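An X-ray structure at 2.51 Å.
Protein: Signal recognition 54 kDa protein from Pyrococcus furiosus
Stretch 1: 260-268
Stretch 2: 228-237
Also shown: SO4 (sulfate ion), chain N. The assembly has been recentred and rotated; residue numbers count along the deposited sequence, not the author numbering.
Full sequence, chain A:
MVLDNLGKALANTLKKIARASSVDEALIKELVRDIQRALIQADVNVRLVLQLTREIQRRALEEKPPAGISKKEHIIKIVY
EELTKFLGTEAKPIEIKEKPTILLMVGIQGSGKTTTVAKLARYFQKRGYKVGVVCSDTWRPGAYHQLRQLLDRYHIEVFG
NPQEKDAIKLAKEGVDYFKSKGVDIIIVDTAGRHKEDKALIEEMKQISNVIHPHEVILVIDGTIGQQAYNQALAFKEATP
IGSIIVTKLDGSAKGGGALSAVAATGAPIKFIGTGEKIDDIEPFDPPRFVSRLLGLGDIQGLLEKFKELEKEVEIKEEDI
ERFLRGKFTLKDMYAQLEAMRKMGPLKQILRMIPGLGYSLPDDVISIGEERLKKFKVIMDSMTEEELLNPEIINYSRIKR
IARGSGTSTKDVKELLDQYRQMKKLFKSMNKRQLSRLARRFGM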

# COMPACT_ATOMS: atom_id res chain seq x y z
N SER A 260 0.20 19.10 15.33
CA SER A 260 -1.10 19.37 15.93
C SER A 260 -1.00 19.29 17.46
O SER A 260 -1.63 20.04 18.20
CB SER A 260 -2.15 18.41 15.38
OG SER A 260 -1.77 17.07 15.64
N ALA A 261 -0.16 18.37 17.92
CA ALA A 261 0.03 18.15 19.35
C ALA A 261 0.72 19.35 20.03
O ALA A 261 0.26 19.84 21.05
CB ALA A 261 0.83 16.88 19.57
N VAL A 262 1.83 19.79 19.44
CA VAL A 262 2.57 20.94 19.90
C VAL A 262 1.73 22.20 19.80
O VAL A 262 1.77 23.05 20.69
CB VAL A 262 3.89 21.15 19.10
CG1 VAL A 262 4.44 22.54 19.33
CG2 VAL A 262 4.93 20.11 19.48
N ALA A 263 0.94 22.33 18.74
CA ALA A 263 0.13 23.53 18.59
C ALA A 263 -1.01 23.58 19.63
O ALA A 263 -1.52 24.65 19.98
CB ALA A 263 -0.40 23.63 17.18
N ALA A 264 -1.42 22.41 20.11
CA ALA A 264 -2.52 22.31 21.04
C ALA A 264 -2.01 22.85 22.36
O ALA A 264 -2.75 23.11 23.31
CB ALA A 264 -2.93 20.87 21.20
N THR A 265 -0.71 23.02 22.39
CA THR A 265 -0.04 23.29 23.63
C THR A 265 0.08 24.80 23.83
O THR A 265 0.24 25.27 24.95
CB THR A 265 1.33 22.66 23.55
OG1 THR A 265 1.47 21.66 24.58
CG2 THR A 265 2.41 23.73 23.59
N GLY A 266 0.01 25.55 22.73
CA GLY A 266 0.24 26.99 22.75
C GLY A 266 1.67 27.37 22.38
O GLY A 266 1.93 28.45 21.86
N ALA A 267 2.60 26.48 22.64
CA ALA A 267 3.99 26.77 22.33
C ALA A 267 4.15 27.03 20.83
O ALA A 267 3.56 26.34 20.00
CB ALA A 267 4.89 25.63 22.79
N PRO A 268 4.96 28.03 20.49
CA PRO A 268 5.17 28.45 19.11
C PRO A 268 6.13 27.52 18.39
O PRO A 268 7.24 27.30 18.89
CB PRO A 268 5.82 29.83 19.25
CG PRO A 268 6.19 29.97 20.67
CD PRO A 268 5.85 28.73 21.42
S SO4 N . 1.76 10.46 26.06
O1 SO4 N . 1.62 11.66 25.23
O2 SO4 N . 2.86 10.67 27.00
O3 SO4 N . 0.49 10.22 26.75
O4 SO4 N . 2.10 9.29 25.26
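Stretch 2 (228-237) AYNQALAFKE

At the apolar centre of the contact, V262 of the stretch 1 helix, with chi1 in the t well, meets two alanines of the stretch 2 helix one turn apart: its CG2 lies 4.0 Å from CB of A228 and 4.0 Å from CB of A232. Both alanines direct their CA-to-CB bonds toward stretch 1. A261 points toward stretch 2 in return, its CB 4.4 Å from CB of A228 and 4.1 Å from CB of Y229. With methyl groups meeting here, the backbones come near, and CA of A261 is 4.7 Å from CA of Y229. From here stretch 2 continues as a helix against the stretch 1 helix and the loop that follows it. The two chains run in the same general direction, for the pairing advances from A261 with Y229 to T265 with L233 (CA to CA 5.8 Å) and to A267 with K236 (CA to CA 6.2 Å), the gap widening along the way.

The Y229 side chain, chi1 t, extends along the flank of this centre. Near the plane of its ring, at the edge, lie the carbonyl O of A261, 3.3 Å from CD1 of Y229, and the methyl of A264, whose CB is 4.0 Å from CE1 of Y229. T265 OG1 lies over one face of the same ring, 3.8 Å from CE1 of Y229. T265 has the largest area covered by stretch 2 of any stretch 1 residue; its OG1 is also 4.0 Å from CB of A232 and 3.7 Å from CG of L233. The backbone of stretch 2 stays regular beneath it, with L233 N bonded to Y229 O at 2.8 Å and K236 N to A232 O at 2.8 Å.

At the polar edge, K236 stretches out with all four chi angles in t and reaches across T265 to A267. Its CD is 4.2 Å from CB of A267 and 4.1 Å from CG2 of T265, so its aliphatic part adds to the packing before NZ donates a hydrogen bond to the carbonyl O of T265 at 3.0 Å. This is the only hydrogen bond between the stretches. G266, the first residue to leave helical angles, has a positive phi of 96°; its CA is 3.4 Å from NZ of K236, and a CB there would clash with that amine. Beyond the contact, N230 points away from stretch 1, and its ND2 makes a weak hydrogen bond to O2 of the sulfate at 3.4 Å.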

# COMPACT_ATOMS: atom_id res chain seq x y z
N ALA A 228 4.24 14.25 21.41
CA ALA A 228 4.93 15.53 21.53
C ALA A 228 4.20 16.46 22.47
O ALA A 228 4.80 17.39 23.01
CB ALA A 228 5.10 16.19 20.18
N TYR A 229 2.90 16.24 22.65
CA TYR A 229 2.10 17.11 23.47
C TYR A 229 2.70 17.33 24.86
O TYR A 229 3.01 18.45 25.25
CB TYR A 229 0.68 16.57 23.62
CG TYR A 229 -0.17 17.45 24.48
CD1 TYR A 229 -0.83 18.55 23.94
CD2 TYR A 229 -0.31 17.21 25.84
CE1 TYR A 229 -1.62 19.39 24.72
CE2 TYR A 229 -1.10 18.05 26.64
CZ TYR A 229 -1.75 19.14 26.07
OH TYR A 229 -2.53 19.98 26.82
N ASN A 230 2.87 16.24 25.61
CA ASN A 230 3.36 16.31 26.98
C ASN A 230 4.78 16.85 27.10
O ASN A 230 5.09 17.54 28.06
CB ASN A 230 3.20 14.97 27.69
CG ASN A 230 1.78 14.76 28.19
OD1 ASN A 230 1.14 15.69 28.67
ND2 ASN A 230 1.28 13.53 28.06
N GLN A 231 5.63 16.54 26.11
CA GLN A 231 6.98 17.08 26.07
C GLN A 231 6.95 18.58 25.85
O GLN A 231 7.66 19.30 26.53
CB GLN A 231 7.82 16.41 24.97
CG GLN A 231 7.87 14.91 25.07
CD GLN A 231 8.84 14.31 24.09
OE1 GLN A 231 9.39 15.01 23.23
NE2 GLN A 231 9.07 13.01 24.21
N ALA A 232 6.13 19.05 24.91
CA ALA A 232 6.02 20.48 24.64
C ALA A 232 5.45 21.20 25.86
O ALA A 232 5.91 22.28 26.24
CB ALA A 232 5.14 20.74 23.43
N LEU A 233 4.44 20.58 26.46
CA LEU A 233 3.73 21.18 27.57
C LEU A 233 4.64 21.35 28.79
O LEU A 233 4.65 22.43 29.40
CB LEU A 233 2.52 20.34 27.95
CG LEU A 233 1.23 21.12 28.24
CD1 LEU A 233 0.38 20.41 29.26
CD2 LEU A 233 1.54 22.51 28.71
N ALA A 234 5.38 20.30 29.15
CA ALA A 234 6.26 20.39 30.32
C ALA A 234 7.29 21.49 30.10
O ALA A 234 7.50 22.33 30.97
CB ALA A 234 6.94 19.06 30.62
N PHE A 235 7.90 21.49 28.93
CA PHE A 235 8.83 22.53 28.54
C PHE A 235 8.22 23.94 28.62
O PHE A 235 8.76 24.82 29.29
CB PHE A 235 9.32 22.24 27.11
CG PHE A 235 10.18 23.33 26.52
CD1 PHE A 235 11.53 23.42 26.84
CD2 PHE A 235 9.65 24.23 25.62
CE1 PHE A 235 12.32 24.40 26.27
CE2 PHE A 235 10.42 25.21 25.05
CZ PHE A 235 11.76 25.31 25.38
N LYS A 236 7.09 24.14 27.95
CA LYS A 236 6.44 25.45 27.89
C LYS A 236 6.12 25.99 29.28
O LYS A 236 5.90 27.20 29.45
CB LYS A 236 5.15 25.37 27.08
CG LYS A 236 4.47 26.71 26.88
CD LYS A 236 3.00 26.57 26.47
CE LYS A 236 2.31 27.92 26.58
NZ LYS A 236 0.95 27.96 25.98
N GLU A 237 6.08 25.10 30.26
CA GLU A 237 5.77 25.47 31.63
C GLU A 237 7.04 25.77 32.44
O GLU A 237 6.97 26.42 33.47
CB GLU A 237 4.96 24.36 32.30
CG GLU A 237 3.44 24.37 31.94
CD GLU A 237 2.72 23.06 32.35
OE1 GLU A 237 3.40 22.06 32.71
OE2 GLU A 237 1.47 23.04 32.29